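Local coordinates for RIM-binding protein, isoform F (PDB 6Q9M), which couples synaptic vesicle recruitment to release sites at the active zone, probably in part through its central fibronectin type III array, at residues Ser5-Ala10 / Asn83-Arg88; Asp40-Tyr45 / Val77-Gln82; Ser106-Ser111 / Ala197-Arg202; Cys134-Glu139 / Thr159-Thr164. All coordinates share one frame; numbering follows the deposited sequence.

Contact 1: residues Ser5-Ala10 / Asn83-Arg88; sequences SDNVPA and NRQTSR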
loop_
_atom_site.group_PDB
_atom_site.type_symbol
_atom_site.label_atom_id
_atom_site.label_comp_id
_atom_site.label_asym_id
_atom_site.label_seq_id
_atom_site.Cartn_x
_atom_site.Cartn_y
_atom_site.Cartn_z
ATOM N N SER A 5 11.160 -6.020 0.596
ATOM C CA SER A 5 10.679 -7.095 -0.252
ATOM C C SER A 5 9.818 -8.024 0.587
ATOM O O SER A 5 10.098 -8.245 1.770
ATOM C CB SER A 5 11.833 -7.881 -0.886
ATOM O OG SER A 5 11.408 -9.167 -1.311
ATOM N N ASP A 6 8.771 -8.566 -0.034
ATOM C CA ASP A 6 7.888 -9.501 0.656
ATOM C C ASP A 6 8.588 -10.819 0.997
ATOM O O ASP A 6 8.196 -11.482 1.961
ATOM C CB ASP A 6 6.658 -9.805 -0.215
ATOM C CG ASP A 6 5.748 -8.581 -0.444
ATOM O OD1 ASP A 6 6.234 -7.424 -0.459
ATOM O OD2 ASP A 6 4.528 -8.788 -0.645
ATOM N N ASN A 7 9.604 -11.229 0.225
ATOM C CA ASN A 7 10.220 -12.538 0.453
ATOM C C ASN A 7 10.941 -12.600 1.797
ATOM O O ASN A 7 10.795 -13.574 2.540
ATOM C CB ASN A 7 11.210 -12.891 -0.661
ATOM C CG ASN A 7 10.783 -12.393 -2.020
ATOM O OD1 ASN A 7 11.508 -11.625 -2.658
ATOM N ND2 ASN A 7 9.623 -12.852 -2.494
ATOM N N VAL A 8 11.707 -11.563 2.133
ATOM C CA VAL A 8 12.552 -11.560 3.332
ATOM C C VAL A 8 11.743 -11.617 4.624
ATOM O O VAL A 8 11.044 -10.651 4.955
ATOM C CB VAL A 8 13.461 -10.323 3.339
ATOM C CG1 VAL A 8 14.250 -10.267 4.614
ATOM C CG2 VAL A 8 14.374 -10.329 2.114
ATOM N N PRO A 9 11.871 -12.686 5.414
ATOM C CA PRO A 9 11.258 -12.708 6.750
ATOM C C PRO A 9 11.690 -11.511 7.588
ATOM O O PRO A 9 12.828 -11.038 7.500
ATOM C CB PRO A 9 11.764 -14.032 7.350
ATOM C CG PRO A 9 12.078 -14.878 6.186
ATOM C CD PRO A 9 12.547 -13.956 5.096
ATOM N N ALA A 10 10.776 -11.050 8.433
ATOM C CA ALA A 10 10.915 -9.788 9.138
ATOM C C ALA A 10 10.995 -9.986 10.649
ATOM O O ALA A 10 10.507 -10.991 11.180
ATOM C CB ALA A 10 9.727 -8.880 8.792
ATOM N N ASN A 83 22.801 -10.594 0.357
ATOM C CA ASN A 83 22.666 -9.872 -0.908
ATOM C C ASN A 83 22.148 -8.446 -0.724
ATOM O O ASN A 83 21.974 -7.740 -1.723
ATOM C CB ASN A 83 21.794 -10.644 -1.910
ATOM C CG ASN A 83 20.583 -11.302 -1.273
ATOM O OD1 ASN A 83 19.925 -10.715 -0.416
ATOM N ND2 ASN A 83 20.271 -12.516 -1.712
ATOM N N ARG A 84 21.890 -8.029 0.515
ATOM C CA ARG A 84 21.391 -6.706 0.925
ATOM C C ARG A 84 19.899 -6.546 0.645
ATOM O O ARG A 84 19.399 -5.408 0.668
ATOM C CB ARG A 84 22.170 -5.540 0.300
ATOM C CG ARG A 84 23.703 -5.659 0.400
ATOM C CD ARG A 84 24.198 -5.791 1.837
ATOM N NE ARG A 84 24.105 -4.532 2.572
ATOM C CZ ARG A 84 24.271 -4.417 3.888
ATOM N NH1 ARG A 84 24.561 -5.486 4.625
ATOM N NH2 ARG A 84 24.160 -3.227 4.468
ATOM N N GLN A 85 19.174 -7.631 0.369
ATOM C CA GLN A 85 17.722 -7.549 0.303
ATOM C C GLN A 85 17.143 -7.376 1.707
ATOM O O GLN A 85 17.695 -7.868 2.695
ATOM C CB GLN A 85 17.146 -8.823 -0.320
ATOM C CG GLN A 85 17.003 -8.808 -1.832
ATOM C CD GLN A 85 16.238 -10.027 -2.353
ATOM O OE1 GLN A 85 16.709 -11.163 -2.241
ATOM N NE2 GLN A 85 15.058 -9.793 -2.928
ATOM N N THR A 86 16.023 -6.661 1.797
ATOM C CA THR A 86 15.452 -6.291 3.087
ATOM C C THR A 86 13.972 -6.650 3.148
ATOM O O THR A 86 13.325 -6.887 2.127
ATOM C CB THR A 86 15.612 -4.792 3.400
ATOM O OG1 THR A 86 14.924 -4.015 2.412
ATOM C CG2 THR A 86 17.083 -4.385 3.428
ATOM N N SER A 87 13.448 -6.692 4.371
ATOM C CA SER A 87 12.015 -6.755 4.613
ATOM C C SER A 87 11.433 -5.339 4.630
ATOM O O SER A 87 12.160 -4.343 4.691
ATOM C CB SER A 87 11.718 -7.472 5.929
ATOM O OG SER A 87 12.383 -6.827 7.004
ATOM N N ARG A 88 10.102 -5.255 4.588
ATOM C CA ARG A 88 9.416 -3.969 4.530
ATOM C C ARG A 88 9.137 -3.436 5.927
ATOM O O ARG A 88 9.002 -4.194 6.889
ATOM C CB ARG A 88 8.111 -4.087 3.758
ATOM C CG ARG A 88 8.288 -4.709 2.394
ATOM C CD ARG A 88 7.097 -4.443 1.507
ATOM N NE ARG A 88 7.229 -5.110 0.216
ATOM C CZ ARG A 88 7.640 -4.510 -0.895
ATOM N NH1 ARG A 88 7.955 -3.219 -0.870
ATOM N NH2 ARG A 88 7.727 -5.198 -2.033
#
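D6 and R88 meet in a salt bridge that uses one carboxylate oxygen: NE of R88 gives a bond of 2.6 Å to OD1 of D6, with an N-H...O angle of 155°. OD1 is reached nearly along its C-O axis and stays close to the guanidinium plane, while the carboxylate is turned 88° from that plane. NH2 of R88 adds a weak bond to the same oxygen at 3.1 Å. The arginine chain runs out extended, with NE anti to CB (chi3 -177°), and this takes NE out to D6. CA of S5 lies over one face of the guanidinium, toward its rim. Behind the bridge, N of S5 makes a weak hydrogen bond to O of T86, 2.8 Å long. Further along, V8 rests on the opposite backbone, its CG2 lying 3.6 Å from O of T86, and its own carbonyl O is 3.4 Å from CB of S87. A10 closes this side with CB 3.8 Å from CB of S87, whose hydroxyl is bonded to the backbone N of S79. The bend that brings D6 into position is an ST turn, N of N7 donating to OG of S5 at 3.1 Å. OD1 of D6 also forms a salt bridge with R149, which belongs to the next fibronectin type III module. This is the pole of the sandwich where the chain, entering the first strand, passes over the loop between the F and G strands.

Contact 2: residues Asp40-Tyr45 / Val77-Gln82; sequences DSYHVY and VRSVTQ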
loop_
_atom_site.group_PDB
_atom_site.type_symbol
_atom_site.label_atom_id
_atom_site.label_comp_id
_atom_site.label_asym_id
_atom_site.label_seq_id
_atom_site.Cartn_x
_atom_site.Cartn_y
_atom_site.Cartn_z
ATOM N N ASP A 40 20.984 -11.391 7.959
ATOM C CA ASP A 40 22.387 -11.046 8.140
ATOM C C ASP A 40 22.602 -9.870 9.084
ATOM O O ASP A 40 23.559 -9.877 9.862
ATOM C CB ASP A 40 23.008 -10.734 6.766
ATOM C CG ASP A 40 24.494 -10.446 6.841
ATOM O OD1 ASP A 40 25.286 -11.399 6.682
ATOM O OD2 ASP A 40 24.869 -9.268 7.035
ATOM N N SER A 41 21.746 -8.853 9.035
ATOM C CA SER A 41 21.833 -7.740 9.971
ATOM C C SER A 41 20.472 -7.059 10.020
ATOM O O SER A 41 19.574 -7.362 9.233
ATOM C CB SER A 41 22.953 -6.751 9.591
ATOM O OG SER A 41 22.671 -6.046 8.392
ATOM N N TYR A 42 20.341 -6.119 10.947
ATOM C CA TYR A 42 19.119 -5.361 11.124
ATOM C C TYR A 42 19.370 -3.880 10.857
ATOM O O TYR A 42 20.450 -3.351 11.142
ATOM C CB TYR A 42 18.558 -5.522 12.541
ATOM C CG TYR A 42 18.234 -6.926 12.953
ATOM C CD1 TYR A 42 19.186 -7.738 13.571
ATOM C CD2 TYR A 42 16.973 -7.445 12.743
ATOM C CE1 TYR A 42 18.877 -9.037 13.954
ATOM C CE2 TYR A 42 16.653 -8.730 13.131
ATOM C CZ TYR A 42 17.605 -9.525 13.732
ATOM O OH TYR A 42 17.262 -10.811 14.089
ATOM N N HIS A 43 18.350 -3.222 10.314
ATOM C CA HIS A 43 18.354 -1.794 10.034
ATOM C C HIS A 43 17.231 -1.161 10.843
ATOM O O HIS A 43 16.063 -1.540 10.688
ATOM C CB HIS A 43 18.140 -1.516 8.548
ATOM C CG HIS A 43 19.365 -1.664 7.710
ATOM N ND1 HIS A 43 20.595 -1.987 8.236
ATOM C CD2 HIS A 43 19.550 -1.527 6.376
ATOM C CE1 HIS A 43 21.491 -2.037 7.264
ATOM N NE2 HIS A 43 20.882 -1.765 6.124
ATOM N N VAL A 44 17.576 -0.210 11.707
ATOM C CA VAL A 44 16.592 0.483 12.531
ATOM C C VAL A 44 16.320 1.841 11.912
ATOM O O VAL A 44 17.252 2.617 11.664
ATOM C CB VAL A 44 17.075 0.622 13.978
ATOM C CG1 VAL A 44 15.961 1.189 14.834
ATOM C CG2 VAL A 44 17.512 -0.738 14.495
ATOM N N TYR A 45 15.048 2.122 11.646
ATOM C CA TYR A 45 14.616 3.378 11.047
ATOM C C TYR A 45 13.746 4.163 12.013
ATOM O O TYR A 45 12.998 3.588 12.810
ATOM C CB TYR A 45 13.829 3.146 9.768
ATOM C CG TYR A 45 14.643 2.535 8.656
ATOM C CD1 TYR A 45 14.918 1.174 8.647
ATOM C CD2 TYR A 45 15.139 3.315 7.624
ATOM C CE1 TYR A 45 15.659 0.610 7.645
ATOM C CE2 TYR A 45 15.885 2.749 6.614
ATOM C CZ TYR A 45 16.138 1.393 6.631
ATOM O OH TYR A 45 16.878 0.805 5.631
ATOM N N VAL A 77 11.971 -1.813 12.023
ATOM C CA VAL A 77 13.197 -2.599 11.902
ATOM C C VAL A 77 13.106 -3.501 10.679
ATOM O O VAL A 77 12.080 -4.156 10.439
ATOM C CB VAL A 77 13.464 -3.441 13.171
ATOM C CG1 VAL A 77 14.795 -4.185 13.047
ATOM C CG2 VAL A 77 13.455 -2.561 14.433
ATOM N N ARG A 78 14.191 -3.546 9.915
ATOM C CA ARG A 78 14.252 -4.308 8.682
ATOM C C ARG A 78 15.330 -5.367 8.781
ATOM O O ARG A 78 16.444 -5.089 9.244
ATOM C CB ARG A 78 14.556 -3.404 7.491
ATOM C CG ARG A 78 13.473 -2.402 7.186
ATOM C CD ARG A 78 13.667 -1.799 5.813
ATOM N NE ARG A 78 13.232 -0.413 5.822
ATOM C CZ ARG A 78 13.303 0.411 4.785
ATOM N NH1 ARG A 78 13.794 -0.017 3.626
ATOM N NH2 ARG A 78 12.875 1.662 4.917
ATOM N N SER A 79 14.985 -6.574 8.336
ATOM C CA SER A 79 15.959 -7.635 8.154
ATOM C C SER A 79 16.774 -7.345 6.907
ATOM O O SER A 79 16.227 -6.962 5.875
ATOM C CB SER A 79 15.256 -8.984 7.994
ATOM O OG SER A 79 14.692 -9.442 9.206
ATOM N N VAL A 80 18.077 -7.568 6.984
ATOM C CA VAL A 80 18.959 -7.407 5.836
ATOM C C VAL A 80 19.633 -8.744 5.579
ATOM O O VAL A 80 20.141 -9.372 6.516
ATOM C CB VAL A 80 20.004 -6.301 6.056
ATOM C CG1 VAL A 80 20.815 -6.101 4.794
ATOM C CG2 VAL A 80 19.322 -4.993 6.452
ATOM N N THR A 81 19.578 -9.202 4.329
ATOM C CA THR A 81 20.233 -10.436 3.931
ATOM C C THR A 81 21.657 -10.117 3.468
ATOM O O THR A 81 22.060 -8.956 3.384
ATOM C CB THR A 81 19.431 -11.139 2.839
ATOM O OG1 THR A 81 19.509 -10.372 1.637
ATOM C CG2 THR A 81 17.965 -11.270 3.242
ATOM N N GLN A 82 22.425 -11.153 3.115
ATOM C CA GLN A 82 23.764 -10.895 2.599
ATOM C C GLN A 82 23.718 -10.193 1.249
ATOM O O GLN A 82 24.522 -9.287 0.998
ATOM C CB GLN A 82 24.569 -12.193 2.495
ATOM C CG GLN A 82 26.035 -11.954 2.142
ATOM C CD GLN A 82 26.897 -13.188 2.316
ATOM O OE1 GLN A 82 26.402 -14.312 2.262
ATOM N NE2 GLN A 82 28.196 -12.982 2.533
#
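The pairing of D40-Y45 with V77-Q82 is an antiparallel strand contact at the middle of the four-stranded sheet of the first fibronectin type III module, between the C and F strands. H43 and R78 form a hydrogen-bonded pair, H43 N to R78 O and R78 N to H43 O both spanning 2.9 Å. Next to it, N of V80 donates to O of S41 at 2.7 Å. The register slips at the end, where N of D40 (2.6 Å) and N of S41 (3.0 Å) both donate to O of V80, a classic beta bulge. On the face carrying H43 and V80, CG2 of V80, anti to the carbonyl carbon and beside the backbone N, stands over the imidazole of H43, 3.4 Å from its centroid and 8° off the normal, a CH-pi contact. The guanidinium of R78 stacks over one face of the Y45 ring, the planes 16° apart, with CZ 3.9 Å from the ring centroid in a cation-pi contact, while its NE is salt-bridged to D89. An alanine in place of R78 would probably leave D89 without its cationic mate and the Y45 ring without the group stacked on it. On the other face Y42 CD2 meets V77 CG1 at 3.9 Å, beside W28. Against that apolar packing, R78 is a buried cation, its charge probably compensated by both the D89 carboxylate and the Y45 face.

Contact 3: residues Ser106-Ser111 / Ala197-Arg202; sequences SAVRAS and AYADFR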
loop_
_atom_site.group_PDB
_atom_site.type_symbol
_atom_site.label_atom_id
_atom_site.label_comp_id
_atom_site.label_asym_id
_atom_site.label_seq_id
_atom_site.Cartn_x
_atom_site.Cartn_y
_atom_site.Cartn_z
ATOM N N SER A 106 -3.103 2.579 8.535
ATOM C CA SER A 106 -3.203 3.671 7.576
ATOM C C SER A 106 -2.759 3.172 6.210
ATOM O O SER A 106 -2.261 2.054 6.062
ATOM C CB SER A 106 -2.341 4.874 7.983
ATOM O OG SER A 106 -0.950 4.605 7.796
ATOM N N ALA A 107 -2.905 4.037 5.213
ATOM C CA ALA A 107 -2.442 3.759 3.852
ATOM C C ALA A 107 -3.015 2.452 3.306
ATOM O O ALA A 107 -2.321 1.673 2.657
ATOM C CB ALA A 107 -0.907 3.749 3.782
ATOM N N VAL A 108 -4.298 2.211 3.574
ATOM C CA VAL A 108 -4.975 1.021 3.068
ATOM C C VAL A 108 -5.099 1.116 1.551
ATOM O O VAL A 108 -5.618 2.102 1.019
ATOM C CB VAL A 108 -6.357 0.886 3.723
ATOM C CG1 VAL A 108 -7.103 -0.337 3.156
ATOM C CG2 VAL A 108 -6.225 0.805 5.263
ATOM N N ARG A 109 -4.610 0.104 0.837
ATOM C CA ARG A 109 -4.597 0.171 -0.621
ATOM C C ARG A 109 -5.061 -1.148 -1.214
ATOM O O ARG A 109 -4.777 -2.222 -0.677
ATOM C CB ARG A 109 -3.198 0.476 -1.205
ATOM C CG ARG A 109 -2.352 1.482 -0.441
ATOM C CD ARG A 109 -0.874 1.480 -0.917
ATOM N NE ARG A 109 -0.037 0.407 -0.353
ATOM C CZ ARG A 109 0.429 0.374 0.899
ATOM N NH1 ARG A 109 0.135 1.343 1.755
ATOM N NH2 ARG A 109 1.188 -0.638 1.302
ATOM N N ALA A 110 -5.736 -1.050 -2.358
ATOM C CA ALA A 110 -6.138 -2.202 -3.152
ATOM C C ALA A 110 -5.284 -2.241 -4.405
ATOM O O ALA A 110 -5.071 -1.207 -5.045
ATOM C CB ALA A 110 -7.617 -2.130 -3.538
ATOM N N SER A 111 -4.790 -3.429 -4.746
ATOM C CA SER A 111 -3.977 -3.604 -5.943
ATOM C C SER A 111 -4.253 -4.988 -6.512
ATOM O O SER A 111 -5.003 -5.779 -5.931
ATOM C CB SER A 111 -2.486 -3.409 -5.647
ATOM O OG SER A 111 -2.021 -4.425 -4.775
ATOM N N ALA A 197 -8.440 2.966 8.647
ATOM C CA ALA A 197 -8.671 3.660 7.391
ATOM C C ALA A 197 -9.348 2.720 6.397
ATOM O O ALA A 197 -9.644 1.556 6.701
ATOM C CB ALA A 197 -7.355 4.204 6.829
ATOM N N TYR A 198 -9.579 3.225 5.182
ATOM C CA TYR A 198 -10.329 2.468 4.186
ATOM C C TYR A 198 -9.829 2.781 2.782
ATOM O O TYR A 198 -9.183 3.804 2.538
ATOM C CB TYR A 198 -11.836 2.756 4.283
ATOM C CG TYR A 198 -12.279 4.102 3.721
ATOM C CD1 TYR A 198 -12.528 4.273 2.360
ATOM C CD2 TYR A 198 -12.496 5.186 4.563
ATOM C CE1 TYR A 198 -12.955 5.503 1.852
ATOM C CE2 TYR A 198 -12.921 6.419 4.067
ATOM C CZ TYR A 198 -13.147 6.574 2.713
ATOM O OH TYR A 198 -13.563 7.802 2.227
ATOM N N ALA A 199 -10.190 1.905 1.845
ATOM C CA ALA A 199 -9.893 2.110 0.436
ATOM C C ALA A 199 -11.118 1.762 -0.395
ATOM O O ALA A 199 -11.811 0.780 -0.116
ATOM C CB ALA A 199 -8.701 1.255 -0.014
ATOM N N ASP A 200 -11.386 2.574 -1.409
ATOM C CA ASP A 200 -12.451 2.319 -2.364
ATOM C C ASP A 200 -11.839 1.858 -3.679
ATOM O O ASP A 200 -10.865 2.450 -4.153
ATOM C CB ASP A 200 -13.300 3.575 -2.604
ATOM C CG ASP A 200 -14.140 3.963 -1.387
ATOM O OD1 ASP A 200 -14.567 3.054 -0.619
ATOM O OD2 ASP A 200 -14.372 5.181 -1.199
ATOM N N PHE A 201 -12.414 0.810 -4.268
ATOM C CA PHE A 201 -11.971 0.322 -5.567
ATOM C C PHE A 201 -13.138 -0.389 -6.237
ATOM O O PHE A 201 -14.170 -0.647 -5.615
ATOM C CB PHE A 201 -10.752 -0.610 -5.435
ATOM C CG PHE A 201 -11.076 -1.978 -4.883
ATOM C CD1 PHE A 201 -11.081 -2.208 -3.510
ATOM C CD2 PHE A 201 -11.352 -3.040 -5.738
ATOM C CE1 PHE A 201 -11.375 -3.466 -2.995
ATOM C CE2 PHE A 201 -11.653 -4.317 -5.231
ATOM C CZ PHE A 201 -11.671 -4.526 -3.859
ATOM N N ARG A 202 -12.969 -0.698 -7.525
ATOM C CA ARG A 202 -13.975 -1.409 -8.308
ATOM C C ARG A 202 -13.360 -2.648 -8.941
ATOM O O ARG A 202 -12.219 -2.602 -9.413
ATOM C CB ARG A 202 -14.562 -0.531 -9.416
ATOM C CG ARG A 202 -15.631 -1.275 -10.224
ATOM C CD ARG A 202 -16.152 -0.522 -11.446
ATOM N NE ARG A 202 -16.202 0.925 -11.280
ATOM C CZ ARG A 202 -17.326 1.607 -11.100
ATOM N NH1 ARG A 202 -18.482 0.961 -11.051
ATOM N NH2 ARG A 202 -17.296 2.928 -10.968
#
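V108 is the centre of the tight part of this contact, its two methyls set against two alanines: CG2 is 3.9 Å from CB of A197, and CG1 is 3.9 Å from CB of A199. With CG1 anti to the backbone N (chi1 178°), the branches spread toward successive inward-facing residues of the other strand. CB of A199 also comes to 3.4 Å from O of V108. Farther on, CB of A110 reaches CD1 of F201 at 3.5 Å, approaching the ring obliquely. The phenyl is carried inward with CG between the backbone N and the carbonyl carbon (chi1 74°), and it continues onto V163 and L155. An alanine at V108 would probably leave A197 and A199 without their methyl partners and open a gap between the strands. The alternate residues form the loose side: A107, R109, Y198 and D200 point away, and the last two turn to R162, D200 by a salt bridge and Y198 by a cation-pi contact. The strand axes run in roughly the same direction, 24° apart and 5.7 Å at their closest, yet the backbones do not pair, and the strands meet through van der Waals contacts of side chains with side chains and with backbone. Each instead bonds through its backbone to its own sheet, 106-111 to strand 118-123 and 198-202 to strand 160-167. Edge strands of two sheets meeting in this way are the A and G strands of a fibronectin type III sandwich.

Contact 4: residues Cys134-Glu139 / Thr159-Thr164; sequences CVNNVE and TQYRVT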
loop_
_atom_site.group_PDB
_atom_site.type_symbol
_atom_site.label_atom_id
_atom_site.label_comp_id
_atom_site.label_asym_id
_atom_site.label_seq_id
_atom_site.Cartn_x
_atom_site.Cartn_y
_atom_site.Cartn_z
ATOM N N CYS A 134 -12.144 -6.026 6.397
ATOM C CA CYS A 134 -13.586 -5.907 6.267
ATOM C C CYS A 134 -13.904 -5.381 4.880
ATOM O O CYS A 134 -13.337 -4.365 4.453
ATOM C CB CYS A 134 -14.158 -4.981 7.343
ATOM S SG CYS A 134 -14.096 -5.680 9.016
ATOM N N VAL A 135 -14.794 -6.069 4.176
ATOM C CA VAL A 135 -15.247 -5.648 2.857
ATOM C C VAL A 135 -16.718 -5.294 2.989
ATOM O O VAL A 135 -17.517 -6.118 3.447
ATOM C CB VAL A 135 -15.024 -6.742 1.805
ATOM C CG1 VAL A 135 -15.189 -6.181 0.395
ATOM C CG2 VAL A 135 -13.645 -7.350 1.971
ATOM N N ASN A 136 -17.067 -4.052 2.651
ATOM C CA ASN A 136 -18.460 -3.603 2.717
ATOM C C ASN A 136 -19.088 -3.945 4.071
ATOM O O ASN A 136 -20.240 -4.395 4.161
ATOM C CB ASN A 136 -19.273 -4.190 1.561
ATOM C CG ASN A 136 -18.952 -3.522 0.226
ATOM O OD1 ASN A 136 -18.075 -2.662 0.142
ATOM N ND2 ASN A 136 -19.654 -3.923 -0.822
ATOM N N ASN A 137 -18.298 -3.765 5.134
ATOM C CA ASN A 137 -18.693 -4.007 6.517
ATOM C C ASN A 137 -18.881 -5.486 6.833
ATOM O O ASN A 137 -19.583 -5.839 7.791
ATOM C CB ASN A 137 -19.962 -3.224 6.874
ATOM C CG ASN A 137 -19.792 -1.731 6.662
ATOM O OD1 ASN A 137 -18.705 -1.187 6.864
ATOM N ND2 ASN A 137 -20.870 -1.056 6.265
ATOM N N VAL A 138 -18.230 -6.367 6.083
ATOM C CA VAL A 138 -18.236 -7.798 6.372
ATOM C C VAL A 138 -16.816 -8.190 6.714
ATOM O O VAL A 138 -15.894 -7.910 5.938
ATOM C CB VAL A 138 -18.767 -8.621 5.187
ATOM C CG1 VAL A 138 -18.930 -10.108 5.592
ATOM C CG2 VAL A 138 -20.106 -8.042 4.728
ATOM N N GLU A 139 -16.627 -8.800 7.887
ATOM C CA GLU A 139 -15.311 -9.334 8.240
ATOM C C GLU A 139 -15.007 -10.533 7.357
ATOM O O GLU A 139 -15.716 -11.546 7.421
ATOM C CB GLU A 139 -15.283 -9.769 9.701
ATOM C CG GLU A 139 -14.991 -8.708 10.720
ATOM C CD GLU A 139 -14.791 -9.317 12.108
ATOM O OE1 GLU A 139 -14.240 -10.446 12.202
ATOM O OE2 GLU A 139 -15.196 -8.672 13.101
ATOM N N THR A 159 -17.889 -4.126 -9.743
ATOM C CA THR A 159 -18.605 -3.804 -8.517
ATOM C C THR A 159 -17.710 -2.997 -7.597
ATOM O O THR A 159 -16.496 -3.235 -7.524
ATOM C CB THR A 159 -19.068 -5.068 -7.761
ATOM O OG1 THR A 159 -19.827 -5.913 -8.635
ATOM C CG2 THR A 159 -19.918 -4.681 -6.547
ATOM N N GLN A 160 -18.320 -2.056 -6.888
ATOM C CA GLN A 160 -17.597 -1.166 -6.001
ATOM C C GLN A 160 -17.492 -1.769 -4.615
ATOM O O GLN A 160 -18.470 -2.290 -4.078
ATOM C CB GLN A 160 -18.287 0.188 -5.907
ATOM C CG GLN A 160 -17.790 1.163 -6.932
ATOM C CD GLN A 160 -18.919 1.935 -7.544
ATOM O OE1 GLN A 160 -20.081 1.729 -7.198
ATOM N NE2 GLN A 160 -18.593 2.826 -8.464
ATOM N N TYR A 161 -16.308 -1.647 -4.021
ATOM C CA TYR A 161 -16.046 -2.206 -2.711
ATOM C C TYR A 161 -15.311 -1.179 -1.863
ATOM O O TYR A 161 -14.448 -0.444 -2.358
ATOM C CB TYR A 161 -15.236 -3.490 -2.820
ATOM C CG TYR A 161 -16.024 -4.632 -3.403
ATOM C CD1 TYR A 161 -17.016 -5.270 -2.655
ATOM C CD2 TYR A 161 -15.799 -5.066 -4.708
ATOM C CE1 TYR A 161 -17.732 -6.323 -3.179
ATOM C CE2 TYR A 161 -16.531 -6.118 -5.250
ATOM C CZ TYR A 161 -17.499 -6.740 -4.477
ATOM O OH TYR A 161 -18.222 -7.790 -4.990
ATOM N N ARG A 162 -15.687 -1.121 -0.589
ATOM C CA ARG A 162 -14.965 -0.369 0.424
ATOM C C ARG A 162 -14.388 -1.362 1.419
ATOM O O ARG A 162 -15.140 -2.091 2.079
ATOM C CB ARG A 162 -15.885 0.622 1.123
ATOM C CG ARG A 162 -15.236 1.315 2.311
ATOM C CD ARG A 162 -16.025 2.560 2.686
ATOM N NE ARG A 162 -15.808 3.646 1.737
ATOM C CZ ARG A 162 -16.394 4.833 1.843
ATOM N NH1 ARG A 162 -17.220 5.052 2.860
ATOM N NH2 ARG A 162 -16.166 5.797 0.942
ATOM N N VAL A 163 -13.069 -1.373 1.562
ATOM C CA VAL A 163 -12.426 -2.300 2.484
ATOM C C VAL A 163 -11.705 -1.489 3.548
ATOM O O VAL A 163 -11.063 -0.478 3.233
ATOM C CB VAL A 163 -11.487 -3.280 1.737
ATOM C CG1 VAL A 163 -10.638 -2.558 0.775
ATOM C CG2 VAL A 163 -10.636 -4.083 2.739
ATOM N N THR A 164 -11.866 -1.908 4.802
ATOM C CA THR A 164 -11.242 -1.291 5.966
ATOM C C THR A 164 -10.364 -2.318 6.673
ATOM O O THR A 164 -10.554 -3.529 6.526
ATOM C CB THR A 164 -12.282 -0.763 6.951
ATOM O OG1 THR A 164 -12.928 -1.878 7.568
ATOM C CG2 THR A 164 -13.336 0.060 6.233
HETATM O O HOH W 1 -15.795 -2.396 5.076
#
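N136 holds both backbone polar atoms of R162 from the same side: N of R162 donates to the side-chain OD1 of N136 at 2.9 Å and an almost straight 177°, and N of N136 donates to O of R162 at 2.8 Å. The asparagine amide thereby stands in for a backbone carbonyl and prolongs the strand pairing into the turn. A water accepts from N of N137 and gives its own bond to O of R162, 3.1 Å away. Deeper in the sheet, C134 and T164 form a hydrogen-bonded pair, with C134 N to T164 O at 3.0 Å and T164 N to C134 O at 2.9 Å. The chain reverses at V135-V138 in a type I' turn, N136 and N137 both taking left-handed backbone angles. Packing lies outside these bonds. CG1 of V135 touches CD1 of Y161 at 3.7 Å, and ND2 of N136 comes to 3.5 Å from the same carbon. The amide and ring planes are 31° apart. Y161 carries its hydroxyl back to N of A156, consistent with the tyrosine corner of Greek-key sandwiches. V163 faces inward, its CG2 3.2 Å from O of C134. The chemistry implies that the N136 amide and the bridging water satisfy N and O of R162 beside a turn closed by its own backbone bonds, OD1 of N136 extending the pairing of strand 160-167 on this side beyond V135.

In the fold
The four contacts fall into two pairs, one in each of two fibronectin type III modules. Contacts 1 and 2 have centres 8 Å apart and touch at S79, whose N is bonded by OG of S87 and whose strand lies beneath the loop 83-88; contact 2 is nested inside the loop closed by contact 1. Contacts 3 and 4, with centres 10 Å apart, join through neighbouring strands of one sheet, where F201 O and Y161 N are 2.8 Å apart, a probable hydrogen bond. Contacts 2 and 4 lie on opposite sides of the chain's centre, about 35 Å between centres. Contact 1 comes nearer to the second module, about 7 Å from contact 3 at the nearest atoms.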